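Local coordinates for protein BES (Bacillus cereus ATCC 14579, PDB 2QM0) that is probably a hydrolase of the esterase D family, built on an alpha/beta-hydrolase fold, although its substrate is not established, at residues L174-Q178 against N207-G213; K246-Y250 against K267-F271. Numbering follows the deposited sequence.

Both contacts lie toward the same edge of this chain's central sheet, on its last three strands. Contact 1 is partly buried and joins the loop before strand 179-183 to the lead-in of strand 212-219. Contact 2 lies on the surface, where strand 245-252 meets helix 260-272. The two touch between neighbouring strands, T212 O to K246 N at 2.8 Å, a probable hydrogen bond, and between strand and helix, G213 C to F271 CE2 at 3.7 Å. Contact 1 relies on backbone bonding, ordered water and a little apolar packing; contact 2, without a direct hydrogen bond, uses aromatic rings and long lysine chains, with a sulfate, probably from the crystallisation liquor, bound between its segments.

Contact 1. Residues L174-Q178 against N207-G213; sequences LNAFQ and NAKFETG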
loop_
_atom_site.group_PDB
_atom_site.type_symbol
_atom_site.label_atom_id
_atom_site.label_comp_id
_atom_site.label_asym_id
_atom_site.label_seq_id
_atom_site.Cartn_x
_atom_site.Cartn_y
_atom_site.Cartn_z
ATOM N N LEU B 174 -19.194 -19.630 5.313
ATOM C CA LEU B 174 -19.292 -18.291 5.864
ATOM C C LEU B 174 -18.666 -18.139 7.250
ATOM O O LEU B 174 -17.947 -17.156 7.494
ATOM C CB LEU B 174 -20.748 -17.820 5.847
ATOM C CG LEU B 174 -21.114 -16.436 6.391
ATOM C CD1 LEU B 174 -22.267 -15.805 5.601
ATOM C CD2 LEU B 174 -21.419 -16.539 7.900
ATOM N N ASN B 175 -18.865 -19.125 8.139
ATOM C CA ASN B 175 -18.425 -18.960 9.518
ATOM C C ASN B 175 -16.909 -18.939 9.697
ATOM O O ASN B 175 -16.419 -18.581 10.758
ATOM C CB ASN B 175 -19.059 -20.011 10.446
ATOM C CG ASN B 175 -20.528 -19.735 10.730
ATOM O OD1 ASN B 175 -20.943 -18.591 10.964
ATOM N ND2 ASN B 175 -21.327 -20.796 10.732
ATOM N N ALA B 176 -16.161 -19.307 8.665
ATOM C CA ALA B 176 -14.722 -19.335 8.771
ATOM C C ALA B 176 -14.088 -17.927 9.034
ATOM O O ALA B 176 -13.021 -17.828 9.647
ATOM C CB ALA B 176 -14.136 -19.999 7.536
ATOM N N PHE B 177 -14.736 -16.857 8.554
ATOM C CA PHE B 177 -14.242 -15.487 8.805
ATOM C C PHE B 177 -15.420 -14.620 9.112
ATOM O O PHE B 177 -16.530 -14.862 8.601
ATOM C CB PHE B 177 -13.530 -14.930 7.568
ATOM C CG PHE B 177 -12.408 -15.781 7.104
ATOM C CD1 PHE B 177 -11.123 -15.590 7.610
ATOM C CD2 PHE B 177 -12.635 -16.796 6.175
ATOM C CE1 PHE B 177 -10.078 -16.368 7.170
ATOM C CE2 PHE B 177 -11.606 -17.607 5.747
ATOM C CZ PHE B 177 -10.318 -17.390 6.232
ATOM N N GLN B 178 -15.198 -13.581 9.905
ATOM C CA GLN B 178 -16.299 -12.691 10.231
ATOM C C GLN B 178 -16.348 -11.456 9.334
ATOM O O GLN B 178 -17.333 -10.723 9.358
ATOM C CB GLN B 178 -16.258 -12.276 11.713
ATOM C CG GLN B 178 -16.483 -13.456 12.668
ATOM C CD GLN B 178 -15.263 -14.370 12.727
ATOM O OE1 GLN B 178 -14.106 -13.900 12.657
ATOM N NE2 GLN B 178 -15.501 -15.670 12.863
ATOM N N ASN B 207 -27.578 -19.546 9.683
ATOM C CA ASN B 207 -26.748 -20.307 10.645
ATOM C C ASN B 207 -25.640 -19.470 11.350
ATOM O O ASN B 207 -24.968 -19.946 12.270
ATOM C CB ASN B 207 -26.100 -21.527 9.955
ATOM C CG ASN B 207 -26.975 -22.788 10.009
ATOM O OD1 ASN B 207 -27.581 -23.173 9.003
ATOM N ND2 ASN B 207 -27.036 -23.439 11.177
ATOM N N ALA B 208 -25.446 -18.235 10.910
ATOM C CA ALA B 208 -24.285 -17.425 11.317
ATOM C C ALA B 208 -24.259 -17.070 12.803
ATOM O O ALA B 208 -25.276 -16.637 13.366
ATOM C CB ALA B 208 -24.213 -16.169 10.475
ATOM N N LYS B 209 -23.088 -17.241 13.423
ATOM C CA LYS B 209 -22.901 -16.866 14.826
ATOM C C LYS B 209 -22.792 -15.344 14.939
ATOM O O LYS B 209 -23.502 -14.709 15.740
ATOM C CB LYS B 209 -21.626 -17.479 15.436
ATOM C CG LYS B 209 -20.978 -18.597 14.654
ATOM C CD LYS B 209 -21.501 -19.945 15.061
ATOM C CE LYS B 209 -20.928 -21.045 14.170
ATOM N NZ LYS B 209 -21.089 -22.383 14.830
ATOM N N PHE B 210 -21.885 -14.768 14.143
ATOM C CA PHE B 210 -21.564 -13.341 14.237
ATOM C C PHE B 210 -22.119 -12.600 13.023
ATOM O O PHE B 210 -22.220 -13.173 11.946
ATOM C CB PHE B 210 -20.039 -13.134 14.285
ATOM C CG PHE B 210 -19.326 -13.946 15.354
ATOM C CD1 PHE B 210 -19.208 -13.457 16.656
ATOM C CD2 PHE B 210 -18.752 -15.182 15.043
ATOM C CE1 PHE B 210 -18.552 -14.206 17.658
ATOM C CE2 PHE B 210 -18.090 -15.929 16.019
ATOM C CZ PHE B 210 -17.990 -15.440 17.336
ATOM N N GLU B 211 -22.457 -11.322 13.195
ATOM C CA GLU B 211 -22.726 -10.462 12.045
ATOM C C GLU B 211 -21.467 -10.467 11.174
ATOM O O GLU B 211 -20.341 -10.412 11.677
ATOM C CB GLU B 211 -23.073 -9.041 12.464
ATOM C CG GLU B 211 -23.573 -8.179 11.311
ATOM C CD GLU B 211 -23.813 -6.713 11.695
ATOM O OE1 GLU B 211 -23.159 -6.211 12.650
ATOM O OE2 GLU B 211 -24.652 -6.055 11.025
ATOM N N THR B 212 -21.691 -10.596 9.877
ATOM C CA THR B 212 -20.631 -10.785 8.896
ATOM C C THR B 212 -20.486 -9.542 8.012
ATOM O O THR B 212 -21.456 -9.077 7.398
ATOM C CB THR B 212 -20.914 -12.076 8.075
ATOM O OG1 THR B 212 -20.770 -13.210 8.948
ATOM C CG2 THR B 212 -19.974 -12.219 6.882
ATOM N N GLY B 213 -19.262 -9.019 7.942
ATOM C CA GLY B 213 -18.978 -7.830 7.119
ATOM C C GLY B 213 -18.451 -8.261 5.751
ATOM O O GLY B 213 -17.598 -9.121 5.676
HETATM O O HOH W 1 -20.034 -16.370 11.785
HETATM O O HOH W 2 -19.002 -14.904 9.869
#
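One direct hydrogen bond joins the two backbones: G213 N donates to Q178 O at 2.9 Å, nearly straight at 164°. The same carbonyl also receives a CA-H...O contact, T212 CA to Q178 O at 3.3 Å, so one carbonyl serves both residues at the start of the strand. Apolar packing is modest. L174 CD2 packs on A208 CB at 3.8 Å and also touches the hydroxyl T212 OG1 at 3.5 Å, while the aliphatic part of Q178 lies obliquely against the F210 ring, CG to CD2 3.7 Å; its amide oxygen OE1 is held by Q154 N. N175 covers the outer end, with OD1 3.6 Å from A208 CA and ND2 3.5 Å from K209 CE. Two waters bridge the segments. One donates to N175 OD1 at 2.5 Å and weakly accepts from F210 N at 3.4 Å; the other donates to F177 O at 2.8 Å and hydrogen-bonds T212 OG1 at 2.6 Å. Here neighbouring parallel strands 179-183 and 212-219 begin side by side, in the manner of an alpha/beta-hydrolase sheet. L174 packs on L201 and L205 of helix 200-207, and F177 makes a cation-pi contact with K140 of helix 128-146.

Contact 2. Residues K246-Y250 against K267-F271; sequences KFKFY and KGLRF. With SO4 (sulfate ion), chain F.
The last strand-helix pair of an alpha/beta-hydrolase fold is the setting: strand 245-252, at one edge of the sheet within this chain, carries helix 260-272 on one face. Build 246-250 as extended strand and 267-271 as regular helix, F271 N bonding K267 O at 3.0 Å, with axes 10.7 Å apart and antiparallel at 172°. K248 CA lies 8.1 Å from F271 CA, and Y250 CA 8.6 Å from K267 CA. K246, K248 and Y250 point toward the helix; F247 and F249 turn away to helix 224-239. F271, chi1 t, pushes the CZ/CE1 end of its ring against the strand: CZ is 3.3 Å from K246 O, CE1 3.6 Å from K248 CB. K267, chi1 and chi2 t, chi3 and chi4 m, bends over the face of Y250; CE stands 3.5 Å from the ring centroid (CH-pi), NZ 4.5 Å (cation-pi). A sulfate, probably from the crystallisation liquor, links the segments by accepting hydrogen bonds: K248 NZ to O3 2.8 Å, K267 NZ to O2 3.1 Å, R270 NE to O1 3.0 Å, R270 NH2 to O2 2.9 Å. R270 also salt-bridges E255 of the second subunit. Such antiparallel helix-on-strand packing is usual in a three-layer alpha/beta sandwich.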
loop_
_atom_site.group_PDB
_atom_site.type_symbol
_atom_site.label_atom_id
_atom_site.label_comp_id
_atom_site.label_asym_id
_atom_site.label_seq_id
_atom_site.Cartn_x
_atom_site.Cartn_y
_atom_site.Cartn_z
ATOM N N LYS B 246 -23.607 -7.374 6.788
ATOM C CA LYS B 246 -23.323 -5.960 6.658
ATOM C C LYS B 246 -22.481 -5.815 5.397
ATOM O O LYS B 246 -21.366 -6.332 5.335
ATOM C CB LYS B 246 -22.559 -5.461 7.870
ATOM C CG LYS B 246 -22.520 -3.950 7.981
ATOM C CD LYS B 246 -21.728 -3.500 9.210
ATOM C CE LYS B 246 -21.155 -2.121 8.995
ATOM N NZ LYS B 246 -22.079 -1.322 8.125
ATOM N N PHE B 247 -23.043 -5.151 4.392
ATOM C CA PHE B 247 -22.419 -5.078 3.065
ATOM C C PHE B 247 -22.085 -3.652 2.642
ATOM O O PHE B 247 -22.894 -2.733 2.830
ATOM C CB PHE B 247 -23.301 -5.760 2.021
ATOM C CG PHE B 247 -22.784 -5.641 0.618
ATOM C CD1 PHE B 247 -21.688 -6.418 0.193
ATOM C CD2 PHE B 247 -23.382 -4.747 -0.279
ATOM C CE1 PHE B 247 -21.190 -6.296 -1.097
ATOM C CE2 PHE B 247 -22.898 -4.599 -1.573
ATOM C CZ PHE B 247 -21.796 -5.372 -1.994
ATOM N N LYS B 248 -20.889 -3.480 2.075
ATOM C CA LYS B 248 -20.459 -2.193 1.509
ATOM C C LYS B 248 -19.789 -2.416 0.151
ATOM O O LYS B 248 -19.016 -3.346 -0.016
ATOM C CB LYS B 248 -19.488 -1.483 2.442
ATOM C CG LYS B 248 -19.084 -0.063 1.984
ATOM C CD LYS B 248 -18.361 0.630 3.135
ATOM C CE LYS B 248 -17.670 1.872 2.699
ATOM N NZ LYS B 248 -18.626 3.006 2.609
ATOM N N PHE B 249 -20.139 -1.591 -0.823
ATOM C CA PHE B 249 -19.521 -1.635 -2.148
ATOM C C PHE B 249 -18.794 -0.326 -2.443
ATOM O O PHE B 249 -19.274 0.760 -2.085
ATOM C CB PHE B 249 -20.576 -1.916 -3.216
ATOM C CG PHE B 249 -20.054 -1.885 -4.640
ATOM C CD1 PHE B 249 -19.118 -2.836 -5.083
ATOM C CD2 PHE B 249 -20.531 -0.930 -5.543
ATOM C CE1 PHE B 249 -18.641 -2.818 -6.390
ATOM C CE2 PHE B 249 -20.065 -0.901 -6.857
ATOM C CZ PHE B 249 -19.131 -1.858 -7.288
ATOM N N TYR B 250 -17.644 -0.423 -3.109
ATOM C CA TYR B 250 -16.888 0.783 -3.486
ATOM C C TYR B 250 -16.299 0.643 -4.884
ATOM O O TYR B 250 -15.475 -0.251 -5.136
ATOM C CB TYR B 250 -15.784 1.116 -2.456
ATOM C CG TYR B 250 -14.833 2.213 -2.914
ATOM C CD1 TYR B 250 -15.308 3.489 -3.275
ATOM C CD2 TYR B 250 -13.459 1.988 -2.969
ATOM C CE1 TYR B 250 -14.413 4.517 -3.703
ATOM C CE2 TYR B 250 -12.571 2.986 -3.380
ATOM C CZ TYR B 250 -13.053 4.240 -3.746
ATOM O OH TYR B 250 -12.128 5.206 -4.154
ATOM N N LYS B 267 -10.432 2.455 3.392
ATOM C CA LYS B 267 -11.891 2.204 3.427
ATOM C C LYS B 267 -12.188 0.768 3.917
ATOM O O LYS B 267 -13.003 0.545 4.845
ATOM C CB LYS B 267 -12.438 2.483 2.008
ATOM C CG LYS B 267 -13.928 2.705 1.899
ATOM C CD LYS B 267 -14.327 3.008 0.453
ATOM C CE LYS B 267 -13.801 4.382 0.005
ATOM N NZ LYS B 267 -14.767 5.419 0.468
ATOM N N GLY B 268 -11.467 -0.190 3.354
ATOM C CA GLY B 268 -11.593 -1.588 3.734
ATOM C C GLY B 268 -11.233 -1.844 5.183
ATOM O O GLY B 268 -11.948 -2.536 5.878
ATOM N N LEU B 269 -10.116 -1.282 5.635
ATOM C CA LEU B 269 -9.662 -1.442 7.036
ATOM C C LEU B 269 -10.632 -0.807 8.032
ATOM O O LEU B 269 -10.871 -1.354 9.114
ATOM C CB LEU B 269 -8.241 -0.851 7.223
ATOM C CG LEU B 269 -7.079 -1.536 6.478
ATOM C CD1 LEU B 269 -5.752 -0.731 6.605
ATOM C CD2 LEU B 269 -6.893 -2.937 6.966
ATOM N N ARG B 270 -11.187 0.346 7.684
ATOM C CA ARG B 270 -12.161 0.988 8.551
ATOM C C ARG B 270 -13.393 0.082 8.639
ATOM O O ARG B 270 -13.930 -0.125 9.717
ATOM C CB ARG B 270 -12.545 2.360 8.014
ATOM C CG ARG B 270 -11.417 3.431 8.160
ATOM C CD ARG B 270 -11.972 4.826 7.840
ATOM N NE ARG B 270 -12.365 5.046 6.434
ATOM C CZ ARG B 270 -11.530 5.395 5.458
ATOM N NH1 ARG B 270 -10.214 5.490 5.685
ATOM N NH2 ARG B 270 -12.010 5.600 4.227
ATOM N N PHE B 271 -13.773 -0.519 7.513
ATOM C CA PHE B 271 -15.010 -1.336 7.459
ATOM C C PHE B 271 -14.901 -2.593 8.296
ATOM O O PHE B 271 -15.882 -2.999 8.930
ATOM C CB PHE B 271 -15.353 -1.717 6.009
ATOM C CG PHE B 271 -16.660 -2.471 5.873
ATOM C CD1 PHE B 271 -17.895 -1.794 5.941
ATOM C CD2 PHE B 271 -16.664 -3.855 5.711
ATOM C CE1 PHE B 271 -19.113 -2.510 5.839
ATOM C CE2 PHE B 271 -17.884 -4.573 5.593
ATOM C CZ PHE B 271 -19.091 -3.902 5.659
HETATM S S SO4 F . -15.709 5.425 4.374
HETATM O O1 SO4 F . -15.060 4.515 5.328
HETATM O O2 SO4 F . -14.736 6.143 3.527
HETATM O O3 SO4 F . -16.613 4.699 3.452
HETATM O O4 SO4 F . -16.496 6.420 5.118
#